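Local coordinates for molybdenum cofactor biosynthesis protein (Pyrococcus furiosus, PDB 1XI8), which probably acts as a molybdopterin molybdotransferase of the MoeA family, joining molybdenum to molybdopterin during cofactor biosynthesis, at residues 40-45 and 166-171; 286-291 and 310-315; 187-192 and 226-231. All coordinates share one frame; numbering follows the deposited sequence.

Interaction 1 of 3, residues 40-45 and 166-171; sequences KDALGR and TILRPQ
Leu168 lays its branched end over the type II turn that runs from Ala42 to Arg45. Its CG sits 3.6 Å from Arg45 O, and its CD1 is 3.8 Å from Ala42 O and 4.1 Å from Ala42 CB. With CG anti to the carbonyl carbon (chi1 -59°), the branch lies beside Arg45 O and Ala42 O. Val184 and Leu173 continue this apolar patch.

The backbone of Leu168 grips the same turn twice. Leu168 N gives an almost straight bond to Arg45 O at 3.0 Å (N-H...O 172°). Leu168 O accepts from Gly44 N at 3.0 Å. Leu43 CD1 also approaches that carbonyl, 3.6 Å from Leu168 O, and rests against Pro170 CD at 4.1 Å. Arg169 is the N-cap of helix 170-179, and its guanidinium leads away to Val377 O and Ser379 O of the second subunit.

The contact thus ties a turn of the MoeA N-terminal region to the start of a helix. Polar grip comes from main-chain atoms and side chains add apolar cover. The two bonds between main-chain atoms fix the backbones against each other. The charged end of Arg169 is engaged by Asp172 and by the second subunit.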
ATOM      1  N   LYS A  40       5.710  14.761   9.975  1.00 55.00           N
ATOM      2  CA  LYS A  40       4.576  15.024   9.083  1.00 55.00           C
ATOM      3  C   LYS A  40       4.854  14.555   7.655  1.00 55.00           C
ATOM      4  O   LYS A  40       3.925  14.262   6.898  1.00 55.00           O
ATOM      5  CB  LYS A  40       4.238  16.527   9.071  1.00 55.00           C
ATOM      6  N   ASP A  41       6.127  14.478   7.283  1.00 55.00           N
ATOM      7  CA  ASP A  41       6.480  14.114   5.910  1.00 55.00           C
ATOM      8  C   ASP A  41       7.172  12.747   5.804  1.00 55.00           C
ATOM      9  O   ASP A  41       7.486  12.290   4.713  1.00 55.00           O
ATOM     10  CB  ASP A  41       7.334  15.232   5.279  1.00 55.00           C
ATOM     11  CG  ASP A  41       6.692  16.623   5.441  1.00 55.00           C
ATOM     12  OD1 ASP A  41       7.426  17.638   5.538  1.00 55.00           O
ATOM     13  OD2 ASP A  41       5.443  16.695   5.490  1.00 55.00           O
ATOM     14  N   ALA A  42       7.382  12.091   6.943  1.00 55.00           N
ATOM     15  CA  ALA A  42       8.127  10.827   6.991  1.00 55.00           C
ATOM     16  C   ALA A  42       7.356   9.562   6.556  1.00 55.00           C
ATOM     17  O   ALA A  42       7.962   8.505   6.358  1.00 55.00           O
ATOM     18  CB  ALA A  42       8.719  10.632   8.370  1.00 55.00           C
ATOM     19  N   LEU A  43       6.036   9.669   6.408  1.00 55.00           N
ATOM     20  CA  LEU A  43       5.205   8.524   6.018  1.00 55.00           C
ATOM     21  C   LEU A  43       5.694   7.797   4.759  1.00 55.00           C
ATOM     22  O   LEU A  43       5.808   8.390   3.707  1.00 55.00           O
ATOM     23  CB  LEU A  43       3.747   8.964   5.835  1.00 55.00           C
ATOM     24  CG  LEU A  43       2.726   7.851   5.572  1.00 55.00           C
ATOM     25  CD1 LEU A  43       2.646   6.880   6.762  1.00 55.00           C
ATOM     26  CD2 LEU A  43       1.347   8.431   5.242  1.00 55.00           C
ATOM     27  N   GLY A  44       5.992   6.510   4.876  1.00 55.00           N
ATOM     28  CA  GLY A  44       6.387   5.699   3.724  1.00 55.00           C
ATOM     29  C   GLY A  44       7.859   5.709   3.364  1.00 55.00           C
ATOM     30  O   GLY A  44       8.289   4.987   2.477  1.00 55.00           O
ATOM     31  N   ARG A  45       8.636   6.533   4.054  1.00 55.00           N
ATOM     32  CA  ARG A  45      10.067   6.586   3.832  1.00 55.00           C
ATOM     33  C   ARG A  45      10.762   5.470   4.628  1.00 55.00           C
ATOM     34  O   ARG A  45      10.159   4.863   5.513  1.00 55.00           O
ATOM     35  CB  ARG A  45      10.598   7.965   4.223  1.00 55.00           C
ATOM     36  CG  ARG A  45       9.889   9.130   3.517  1.00 55.00           C
ATOM     37  CD  ARG A  45      10.320   9.285   2.059  1.00 55.00           C
ATOM     38  NE  ARG A  45      11.776   9.374   1.928  1.00 55.00           N
ATOM     39  CZ  ARG A  45      12.489  10.496   2.055  1.00 55.00           C
ATOM     40  NH1 ARG A  45      13.813  10.465   1.918  1.00 55.00           N
ATOM     41  NH2 ARG A  45      11.888  11.648   2.326  1.00 55.00           N
ATOM     42  N   THR A 166      12.899  -0.005   8.214  1.00 55.00           N
ATOM     43  CA  THR A 166      11.453   0.034   8.417  1.00 55.00           C
ATOM     44  C   THR A 166      10.805   1.044   7.476  1.00 55.00           C
ATOM     45  O   THR A 166      11.260   2.182   7.379  1.00 55.00           O
ATOM     46  CB  THR A 166      11.077   0.366   9.876  1.00 55.00           C
ATOM     47  OG1 THR A 166      11.509  -0.694  10.735  1.00 55.00           O
ATOM     48  CG2 THR A 166       9.569   0.536  10.019  1.00 55.00           C
ATOM     49  N   ILE A 167       9.764   0.602   6.767  1.00 55.00           N
ATOM     50  CA  ILE A 167       8.935   1.470   5.934  1.00 55.00           C
ATOM     51  C   ILE A 167       7.940   2.091   6.887  1.00 55.00           C
ATOM     52  O   ILE A 167       7.009   1.435   7.318  1.00 55.00           O
ATOM     53  CB  ILE A 167       8.204   0.674   4.837  1.00 55.00           C
ATOM     54  CG1 ILE A 167       9.217  -0.057   3.954  1.00 55.00           C
ATOM     55  CG2 ILE A 167       7.295   1.587   3.994  1.00 55.00           C
ATOM     56  CD1 ILE A 167       8.596  -1.006   2.955  1.00 55.00           C
ATOM     57  N   LEU A 168       8.154   3.352   7.234  1.00 55.00           N
ATOM     58  CA  LEU A 168       7.407   3.989   8.317  1.00 55.00           C
ATOM     59  C   LEU A 168       5.899   4.082   8.092  1.00 55.00           C
ATOM     60  O   LEU A 168       5.440   4.556   7.060  1.00 55.00           O
ATOM     61  CB  LEU A 168       7.981   5.372   8.615  1.00 55.00           C
ATOM     62  CG  LEU A 168       9.445   5.375   9.028  1.00 55.00           C
ATOM     63  CD1 LEU A 168       9.992   6.790   9.004  1.00 55.00           C
ATOM     64  CD2 LEU A 168       9.610   4.745  10.397  1.00 55.00           C
ATOM     65  N   ARG A 169       5.148   3.624   9.090  1.00 55.00           N
ATOM     66  CA  ARG A 169       3.691   3.594   9.042  1.00 55.00           C
ATOM     67  C   ARG A 169       3.074   4.553  10.081  1.00 55.00           C
ATOM     68  O   ARG A 169       3.782   5.113  10.924  1.00 55.00           O
ATOM     69  CB  ARG A 169       3.209   2.160   9.244  1.00 55.00           C
ATOM     70  CG  ARG A 169       3.634   1.188   8.131  1.00 55.00           C
ATOM     71  CD  ARG A 169       3.518  -0.230   8.611  1.00 55.00           C
ATOM     72  NE  ARG A 169       4.157  -0.371   9.913  1.00 55.00           N
ATOM     73  CZ  ARG A 169       3.955  -1.380  10.755  1.00 55.00           C
ATOM     74  NH1 ARG A 169       3.117  -2.351  10.437  1.00 55.00           N
ATOM     75  NH2 ARG A 169       4.589  -1.407  11.924  1.00 55.00           N
ATOM     76  N   PRO A 170       1.751   4.755  10.021  1.00 55.00           N
ATOM     77  CA  PRO A 170       1.175   5.718  10.953  1.00 55.00           C
ATOM     78  C   PRO A 170       1.592   5.467  12.398  1.00 55.00           C
ATOM     79  O   PRO A 170       1.870   6.422  13.119  1.00 55.00           O
ATOM     80  CB  PRO A 170      -0.332   5.517  10.772  1.00 55.00           C
ATOM     81  CG  PRO A 170      -0.469   4.996   9.381  1.00 55.00           C
ATOM     82  CD  PRO A 170       0.735   4.150   9.142  1.00 55.00           C
ATOM     83  N   GLN A 171       1.644   4.208  12.824  1.00 55.00           N
ATOM     84  CA  GLN A 171       2.011   3.913  14.217  1.00 55.00           C
ATOM     85  C   GLN A 171       3.518   4.058  14.460  1.00 55.00           C
ATOM     86  O   GLN A 171       3.954   4.348  15.586  1.00 55.00           O
ATOM     87  CB  GLN A 171       1.504   2.536  14.679  1.00 55.00           C
ATOM     88  CG  GLN A 171       2.038   1.321  13.911  1.00 55.00           C
ATOM     89  CD  GLN A 171       1.196   0.961  12.676  1.00 55.00           C
ATOM     90  OE1 GLN A 171       0.746   1.835  11.931  1.00 55.00           O
ATOM     91  NE2 GLN A 171       0.993  -0.337  12.458  1.00 55.00           N
TER

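Interaction 2 of 3, residues 286-291 and 310-315; sequences TTIRPG and VFTQFH
Thr312 and Gln313, on neighbouring positions of helix 307-326, meet a loop that bends at the cis peptide before Pro290. The helix belongs to the probable molybdopterin-binding domain, an alpha/beta fold. The loop follows the short strand 288-289, which pairs with strand 350-358 of a second sheet.

Thr312 comes first along the helix. Its CG2 is anti to the backbone N (chi1 -67° for OG1) and lies 3.3 Å from Pro290 O. Its OG1 lies 3.4 Å from Pro290 CG, near the CG-CD side of the ring, and the two side chains cross at about a right angle. The hydroxyl has its hydrogen bond within the helix, to Val308 O, so it meets the ring by contact alone.

Gln313 follows. Its chain is extended beyond CG, and Ile288 CD1 packs crosswise on Gln313 CG at 4.1 Å. Gly291 CA lies 3.9 Å from Gln313 CG, and a side chain on Gly291 would run into that carbon. The amide is held at both ends, with OE1 accepting from Ser304 N and NE2 donating to Gly291 O. An alanine in place of Gln313 would probably leave Gly291 O and Ser304 N without these partners and open a gap beside Ile288.

The NE2 bond spans 2.6 Å to Gly291 O, with an N-H...O angle of 160°. The acceptor lies close to the amide plane of Gln313, but NE2 itself stands above the plane of the Gly291 carbonyl.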
ATOM      1  N   THR A 286      16.633 -13.597 -20.152  1.00 55.00           N
ATOM      2  CA  THR A 286      16.454 -14.559 -19.076  1.00 55.00           C
ATOM      3  C   THR A 286      15.271 -15.485 -19.349  1.00 55.00           C
ATOM      4  O   THR A 286      14.605 -15.389 -20.399  1.00 55.00           O
ATOM      5  CB  THR A 286      16.275 -13.880 -17.699  1.00 55.00           C
ATOM      6  OG1 THR A 286      14.944 -13.372 -17.578  1.00 55.00           O
ATOM      7  CG2 THR A 286      17.271 -12.752 -17.515  1.00 55.00           C
ATOM      8  N   THR A 287      15.019 -16.385 -18.397  1.00 55.00           N
ATOM      9  CA  THR A 287      13.966 -17.388 -18.542  1.00 55.00           C
ATOM     10  C   THR A 287      12.543 -16.876 -18.285  1.00 55.00           C
ATOM     11  O   THR A 287      11.578 -17.628 -18.443  1.00 55.00           O
ATOM     12  CB  THR A 287      14.226 -18.604 -17.623  1.00 55.00           C
ATOM     13  OG1 THR A 287      14.373 -18.170 -16.263  1.00 55.00           O
ATOM     14  CG2 THR A 287      15.477 -19.342 -18.057  1.00 55.00           C
ATOM     15  N   ILE A 288      12.411 -15.611 -17.886  1.00 55.00           N
ATOM     16  CA  ILE A 288      11.106 -15.073 -17.507  1.00 55.00           C
ATOM     17  C   ILE A 288      10.216 -14.837 -18.722  1.00 55.00           C
ATOM     18  O   ILE A 288      10.697 -14.530 -19.805  1.00 55.00           O
ATOM     19  CB  ILE A 288      11.194 -13.766 -16.629  1.00 55.00           C
ATOM     20  CG1 ILE A 288      11.490 -12.528 -17.493  1.00 55.00           C
ATOM     21  CG2 ILE A 288      12.212 -13.929 -15.480  1.00 55.00           C
ATOM     22  CD1 ILE A 288      11.406 -11.202 -16.750  1.00 55.00           C
ATOM     23  N   ARG A 289       8.914 -15.012 -18.520  1.00 55.00           N
ATOM     24  CA  ARG A 289       7.918 -14.716 -19.528  1.00 55.00           C
ATOM     25  C   ARG A 289       6.726 -14.116 -18.806  1.00 55.00           C
ATOM     26  O   ARG A 289       6.259 -14.679 -17.812  1.00 55.00           O
ATOM     27  CB  ARG A 289       7.488 -15.977 -20.302  1.00 55.00           C
ATOM     28  N   PRO A 290       6.247 -12.956 -19.279  1.00 55.00           N
ATOM     29  CA  PRO A 290       6.856 -12.126 -20.327  1.00 55.00           C
ATOM     30  C   PRO A 290       8.122 -11.375 -19.871  1.00 55.00           C
ATOM     31  O   PRO A 290       8.532 -11.482 -18.711  1.00 55.00           O
ATOM     32  CB  PRO A 290       5.763 -11.111 -20.633  1.00 55.00           C
ATOM     33  CG  PRO A 290       4.946 -11.045 -19.398  1.00 55.00           C
ATOM     34  CD  PRO A 290       4.982 -12.394 -18.780  1.00 55.00           C
ATOM     35  N   GLY A 291       8.738 -10.625 -20.779  1.00 55.00           N
ATOM     36  CA  GLY A 291       9.845  -9.741 -20.400  1.00 55.00           C
ATOM     37  C   GLY A 291      11.207 -10.371 -20.539  1.00 55.00           C
ATOM     38  O   GLY A 291      12.189  -9.920 -19.970  1.00 55.00           O
ATOM     39  N   VAL A 310       7.109  -4.773 -19.285  1.00 55.00           N
ATOM     40  CA  VAL A 310       7.748  -3.756 -18.468  1.00 55.00           C
ATOM     41  C   VAL A 310       7.337  -3.890 -17.006  1.00 55.00           C
ATOM     42  O   VAL A 310       8.169  -3.812 -16.104  1.00 55.00           O
ATOM     43  CB  VAL A 310       7.438  -2.343 -18.997  1.00 55.00           C
ATOM     44  CG1 VAL A 310       7.908  -1.292 -18.022  1.00 55.00           C
ATOM     45  CG2 VAL A 310       8.104  -2.143 -20.341  1.00 55.00           C
ATOM     46  N   PHE A 311       6.049  -4.107 -16.788  1.00 55.00           N
ATOM     47  CA  PHE A 311       5.503  -4.300 -15.461  1.00 55.00           C
ATOM     48  C   PHE A 311       6.104  -5.562 -14.829  1.00 55.00           C
ATOM     49  O   PHE A 311       6.509  -5.561 -13.666  1.00 55.00           O
ATOM     50  CB  PHE A 311       3.988  -4.422 -15.588  1.00 55.00           C
ATOM     51  CG  PHE A 311       3.252  -4.526 -14.287  1.00 55.00           C
ATOM     52  CD1 PHE A 311       2.833  -3.390 -13.623  1.00 55.00           C
ATOM     53  CD2 PHE A 311       2.943  -5.762 -13.746  1.00 55.00           C
ATOM     54  CE1 PHE A 311       2.134  -3.486 -12.429  1.00 55.00           C
ATOM     55  CE2 PHE A 311       2.249  -5.862 -12.561  1.00 55.00           C
ATOM     56  CZ  PHE A 311       1.842  -4.724 -11.898  1.00 55.00           C
ATOM     57  N   THR A 312       6.148  -6.631 -15.616  1.00 55.00           N
ATOM     58  CA  THR A 312       6.704  -7.907 -15.192  1.00 55.00           C
ATOM     59  C   THR A 312       8.158  -7.771 -14.768  1.00 55.00           C
ATOM     60  O   THR A 312       8.545  -8.238 -13.700  1.00 55.00           O
ATOM     61  CB  THR A 312       6.618  -8.941 -16.313  1.00 55.00           C
ATOM     62  OG1 THR A 312       5.247  -9.238 -16.557  1.00 55.00           O
ATOM     63  CG2 THR A 312       7.347 -10.219 -15.914  1.00 55.00           C
ATOM     64  N   GLN A 313       8.944  -7.122 -15.618  1.00 55.00           N
ATOM     65  CA  GLN A 313      10.344  -6.881 -15.352  1.00 55.00           C
ATOM     66  C   GLN A 313      10.536  -6.004 -14.118  1.00 55.00           C
ATOM     67  O   GLN A 313      11.481  -6.203 -13.353  1.00 55.00           O
ATOM     68  CB  GLN A 313      11.023  -6.265 -16.581  1.00 55.00           C
ATOM     69  CG  GLN A 313      11.171  -7.225 -17.755  1.00 55.00           C
ATOM     70  CD  GLN A 313      11.585  -6.535 -19.051  1.00 55.00           C
ATOM     71  OE1 GLN A 313      11.396  -5.325 -19.232  1.00 55.00           O
ATOM     72  NE2 GLN A 313      12.143  -7.310 -19.966  1.00 55.00           N
ATOM     73  N   PHE A 314       9.639  -5.043 -13.910  1.00 55.00           N
ATOM     74  CA  PHE A 314       9.768  -4.175 -12.737  1.00 55.00           C
ATOM     75  C   PHE A 314       9.633  -4.960 -11.443  1.00 55.00           C
ATOM     76  O   PHE A 314      10.472  -4.833 -10.554  1.00 55.00           O
ATOM     77  CB  PHE A 314       8.782  -2.998 -12.735  1.00 55.00           C
ATOM     78  CG  PHE A 314       8.925  -2.126 -11.523  1.00 55.00           C
ATOM     79  CD1 PHE A 314       8.281  -2.447 -10.340  1.00 55.00           C
ATOM     80  CD2 PHE A 314       9.732  -1.005 -11.552  1.00 55.00           C
ATOM     81  CE1 PHE A 314       8.427  -1.657  -9.219  1.00 55.00           C
ATOM     82  CE2 PHE A 314       9.878  -0.207 -10.427  1.00 55.00           C
ATOM     83  CZ  PHE A 314       9.223  -0.535  -9.264  1.00 55.00           C
ATOM     84  N   HIS A 315       8.578  -5.762 -11.348  1.00 55.00           N
ATOM     85  CA  HIS A 315       8.315  -6.564 -10.153  1.00 55.00           C
ATOM     86  C   HIS A 315       9.306  -7.705  -9.929  1.00 55.00           C
ATOM     87  O   HIS A 315       9.636  -8.023  -8.789  1.00 55.00           O
ATOM     88  CB  HIS A 315       6.880  -7.101 -10.152  1.00 55.00           C
ATOM     89  CG  HIS A 315       5.861  -6.081  -9.750  1.00 55.00           C
ATOM     90  ND1 HIS A 315       5.546  -5.824  -8.434  1.00 55.00           N
ATOM     91  CD2 HIS A 315       5.092  -5.247 -10.490  1.00 55.00           C
ATOM     92  CE1 HIS A 315       4.627  -4.880  -8.381  1.00 55.00           C
ATOM     93  NE2 HIS A 315       4.335  -4.512  -9.614  1.00 55.00           N
TER

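Interaction 3 of 3, residues 187-192 and 226-231; sequences KVKPKV and LVERYF
Val192 and Val227 make the apolar part of this contact, meeting tip to tip. Val192 CG2 is 3.5 Å from Val227 CG2, and that same methyl of Val227 is 3.8 Å from Val192 CB. Val192 places CG2 beside its backbone N, with CG1 anti to that N (chi1 180°). On Val227, CG2 is anti to the backbone N, with CG1 taking the crowded position between N and the carbonyl carbon (chi1 57°). The valines join strand 191-196 to helix 219-229. This helix connects two neighbouring parallel strands, 191-196 and 233-239, in a beta-alpha-beta crossover. Leu322 of helix 307-326 also touches Val192, and Pro234 touches Val227.

The second kind of contact is made by aliphatic carbons around a main-chain oxygen. Phe231 lies just beyond the helix, and its carbonyl points at the segment 187-192. Lys189 CG is 3.3 Å from Phe231 O, with Lys189 CB at 3.5 Å from the same oxygen. Pro190 CD adds a third carbon, 3.6 Å from Phe231 O. The Phe231 ring turns elsewhere, to Ile167, Ala328 and Tyr331.

The third kind is electrostatic and loose. The Lys189 chain is extended beyond CG and carries its amine toward the helix. Lys189 NZ stops 4.4 Å from Glu228 OE2, too far for a salt bridge. Glu228 also packs on Leu43 of the second subunit.

The two segments meet through van der Waals contact, valine to valine and Lys189 and Pro190 carbons against the Phe231 carbonyl, with no hydrogen bond between them. The opposite charges of Lys189 and Glu228 probably add only a mild attraction near the surface, where Glu228 is exposed. The contact thus rests on shape and apolar contact, with the charges probably secondary.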
ATOM      1  N   LYS A 187      16.359   7.355   4.484  1.00 55.00           N
ATOM      2  CA  LYS A 187      17.256   7.190   3.342  1.00 55.00           C
ATOM      3  C   LYS A 187      16.899   8.166   2.250  1.00 55.00           C
ATOM      4  O   LYS A 187      15.721   8.392   1.985  1.00 55.00           O
ATOM      5  CB  LYS A 187      17.162   5.780   2.800  1.00 55.00           C
ATOM      6  CG  LYS A 187      17.721   4.749   3.730  1.00 55.00           C
ATOM      7  CD  LYS A 187      19.194   4.488   3.461  1.00 55.00           C
ATOM      8  CE  LYS A 187      19.766   3.534   4.499  1.00 55.00           C
ATOM      9  NZ  LYS A 187      20.927   2.753   4.022  1.00 55.00           N
ATOM     10  N   VAL A 188      17.914   8.755   1.628  1.00 55.00           N
ATOM     11  CA  VAL A 188      17.690   9.622   0.483  1.00 55.00           C
ATOM     12  C   VAL A 188      17.220   8.720  -0.642  1.00 55.00           C
ATOM     13  O   VAL A 188      17.882   7.722  -0.953  1.00 55.00           O
ATOM     14  CB  VAL A 188      18.979  10.354   0.045  1.00 55.00           C
ATOM     15  CG1 VAL A 188      18.690  11.273  -1.128  1.00 55.00           C
ATOM     16  CG2 VAL A 188      19.625  11.124   1.234  1.00 55.00           C
ATOM     17  N   LYS A 189      16.073   9.044  -1.231  1.00 55.00           N
ATOM     18  CA  LYS A 189      15.500   8.210  -2.277  1.00 55.00           C
ATOM     19  C   LYS A 189      16.512   7.990  -3.407  1.00 55.00           C
ATOM     20  O   LYS A 189      17.116   8.949  -3.883  1.00 55.00           O
ATOM     21  CB  LYS A 189      14.206   8.836  -2.823  1.00 55.00           C
ATOM     22  CG  LYS A 189      13.010   8.823  -1.850  1.00 55.00           C
ATOM     23  CD  LYS A 189      11.711   9.382  -2.493  1.00 55.00           C
ATOM     24  CE  LYS A 189      10.477   8.943  -1.719  1.00 55.00           C
ATOM     25  NZ  LYS A 189       9.207   9.615  -2.117  1.00 55.00           N
ATOM     26  N   PRO A 190      16.733   6.720  -3.816  1.00 55.00           N
ATOM     27  CA  PRO A 190      17.511   6.539  -5.041  1.00 55.00           C
ATOM     28  C   PRO A 190      16.816   7.245  -6.202  1.00 55.00           C
ATOM     29  O   PRO A 190      15.593   7.188  -6.312  1.00 55.00           O
ATOM     30  CB  PRO A 190      17.529   5.017  -5.254  1.00 55.00           C
ATOM     31  CG  PRO A 190      16.601   4.445  -4.282  1.00 55.00           C
ATOM     32  CD  PRO A 190      16.335   5.437  -3.210  1.00 55.00           C
ATOM     33  N   LYS A 191      17.588   7.930  -7.038  1.00 55.00           N
ATOM     34  CA  LYS A 191      17.026   8.578  -8.208  1.00 55.00           C
ATOM     35  C   LYS A 191      17.042   7.585  -9.359  1.00 55.00           C
ATOM     36  O   LYS A 191      18.051   6.935  -9.601  1.00 55.00           O
ATOM     37  CB  LYS A 191      17.806   9.842  -8.563  1.00 55.00           C
ATOM     38  CG  LYS A 191      17.514  11.030  -7.662  1.00 55.00           C
ATOM     39  CD  LYS A 191      18.527  12.137  -7.913  1.00 55.00           C
ATOM     40  CE  LYS A 191      18.196  13.436  -7.173  1.00 55.00           C
ATOM     41  NZ  LYS A 191      18.854  14.571  -7.899  1.00 55.00           N
ATOM     42  N   VAL A 192      15.916   7.466 -10.057  1.00 55.00           N
ATOM     43  CA  VAL A 192      15.786   6.479 -11.118  1.00 55.00           C
ATOM     44  C   VAL A 192      15.493   7.127 -12.459  1.00 55.00           C
ATOM     45  O   VAL A 192      14.383   7.598 -12.705  1.00 55.00           O
ATOM     46  CB  VAL A 192      14.681   5.438 -10.800  1.00 55.00           C
ATOM     47  CG1 VAL A 192      14.558   4.409 -11.939  1.00 55.00           C
ATOM     48  CG2 VAL A 192      14.955   4.751  -9.466  1.00 55.00           C
ATOM     49  N   LEU A 226       5.490   3.299 -10.563  1.00 55.00           N
ATOM     50  CA  LEU A 226       6.069   2.104  -9.972  1.00 55.00           C
ATOM     51  C   LEU A 226       7.279   2.433  -9.097  1.00 55.00           C
ATOM     52  O   LEU A 226       7.391   1.899  -8.002  1.00 55.00           O
ATOM     53  CB  LEU A 226       6.459   1.081 -11.042  1.00 55.00           C
ATOM     54  CG  LEU A 226       5.315   0.354 -11.740  1.00 55.00           C
ATOM     55  CD1 LEU A 226       5.792  -0.281 -13.033  1.00 55.00           C
ATOM     56  CD2 LEU A 226       4.666  -0.661 -10.809  1.00 55.00           C
ATOM     57  N   VAL A 227       8.172   3.304  -9.569  1.00 55.00           N
ATOM     58  CA  VAL A 227       9.348   3.666  -8.779  1.00 55.00           C
ATOM     59  C   VAL A 227       8.932   4.483  -7.559  1.00 55.00           C
ATOM     60  O   VAL A 227       9.416   4.263  -6.448  1.00 55.00           O
ATOM     61  CB  VAL A 227      10.445   4.404  -9.613  1.00 55.00           C
ATOM     62  CG1 VAL A 227       9.899   5.617 -10.249  1.00 55.00           C
ATOM     63  CG2 VAL A 227      11.582   4.837  -8.719  1.00 55.00           C
ATOM     64  N   GLU A 228       8.018   5.413  -7.781  1.00 55.00           N
ATOM     65  CA  GLU A 228       7.418   6.189  -6.719  1.00 55.00           C
ATOM     66  C   GLU A 228       6.868   5.266  -5.639  1.00 55.00           C
ATOM     67  O   GLU A 228       7.093   5.480  -4.456  1.00 55.00           O
ATOM     68  CB  GLU A 228       6.279   7.017  -7.307  1.00 55.00           C
ATOM     69  CG  GLU A 228       5.391   7.674  -6.296  1.00 55.00           C
ATOM     70  CD  GLU A 228       6.029   8.917  -5.746  1.00 55.00           C
ATOM     71  OE1 GLU A 228       6.928   9.442  -6.451  1.00 55.00           O
ATOM     72  OE2 GLU A 228       5.638   9.360  -4.633  1.00 55.00           O
ATOM     73  N   ARG A 229       6.144   4.231  -6.058  1.00 55.00           N
ATOM     74  CA  ARG A 229       5.559   3.273  -5.132  1.00 55.00           C
ATOM     75  C   ARG A 229       6.637   2.471  -4.416  1.00 55.00           C
ATOM     76  O   ARG A 229       6.440   2.032  -3.280  1.00 55.00           O
ATOM     77  CB  ARG A 229       4.596   2.333  -5.866  1.00 55.00           C
ATOM     78  CG  ARG A 229       4.065   1.179  -5.031  1.00 55.00           C
ATOM     79  CD  ARG A 229       2.910   0.454  -5.718  1.00 55.00           C
ATOM     80  NE  ARG A 229       2.407  -0.662  -4.914  1.00 55.00           N
ATOM     81  CZ  ARG A 229       1.531  -0.553  -3.913  1.00 55.00           C
ATOM     82  NH1 ARG A 229       1.031   0.628  -3.561  1.00 55.00           N
ATOM     83  NH2 ARG A 229       1.149  -1.635  -3.252  1.00 55.00           N
ATOM     84  N   TYR A 230       7.775   2.284  -5.074  1.00 55.00           N
ATOM     85  CA  TYR A 230       8.845   1.469  -4.491  1.00 55.00           C
ATOM     86  C   TYR A 230      10.154   2.205  -4.221  1.00 55.00           C
ATOM     87  O   TYR A 230      11.206   1.843  -4.737  1.00 55.00           O
ATOM     88  CB  TYR A 230       9.061   0.168  -5.287  1.00 55.00           C
ATOM     89  CG  TYR A 230       7.913  -0.789  -5.096  1.00 55.00           C
ATOM     90  CD1 TYR A 230       7.805  -1.550  -3.941  1.00 55.00           C
ATOM     91  CD2 TYR A 230       6.919  -0.903  -6.054  1.00 55.00           C
ATOM     92  CE1 TYR A 230       6.747  -2.414  -3.748  1.00 55.00           C
ATOM     93  CE2 TYR A 230       5.856  -1.761  -5.875  1.00 55.00           C
ATOM     94  CZ  TYR A 230       5.772  -2.514  -4.721  1.00 55.00           C
ATOM     95  OH  TYR A 230       4.707  -3.370  -4.559  1.00 55.00           O
ATOM     96  N   PHE A 231      10.043   3.242  -3.396  1.00 55.00           N
ATOM     97  CA  PHE A 231      11.162   3.888  -2.699  1.00 55.00           C
ATOM     98  C   PHE A 231      12.005   4.900  -3.463  1.00 55.00           C
ATOM     99  O   PHE A 231      12.723   5.678  -2.850  1.00 55.00           O
ATOM    100  CB  PHE A 231      12.045   2.833  -2.026  1.00 55.00           C
ATOM    101  CG  PHE A 231      11.261   1.737  -1.384  1.00 55.00           C
ATOM    102  CD1 PHE A 231      10.362   2.018  -0.377  1.00 55.00           C
ATOM    103  CD2 PHE A 231      11.407   0.424  -1.797  1.00 55.00           C
ATOM    104  CE1 PHE A 231       9.629   1.007   0.206  1.00 55.00           C
ATOM    105  CE2 PHE A 231      10.676  -0.588  -1.217  1.00 55.00           C
ATOM    106  CZ  PHE A 231       9.792  -0.299  -0.216  1.00 55.00           C
TER

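Along the chain, interaction 1 closes first, then interaction 3, then interaction 2. Interaction 1 lies in the MoeA N-terminal region. Interaction 2 lies in the probable molybdopterin-binding domain, on the opposite side of the chain's centre, with centres 30 Å apart. Interaction 3 sits between them, its centre 14 Å from interaction 1 and 20 Å from interaction 2. It touches both. Toward interaction 1, Arg45 NH1 is 2.8 Å from Lys187 O, a probable hydrogen bond, and Ile167 packs on Phe231. Toward interaction 2, Phe314 packs on helix 219-229. The three form a continuous run of contacts between the two regions. Leu43 of interaction 1 packs on Glu228 of interaction 3 in the second subunit, so these two also meet across the dimer.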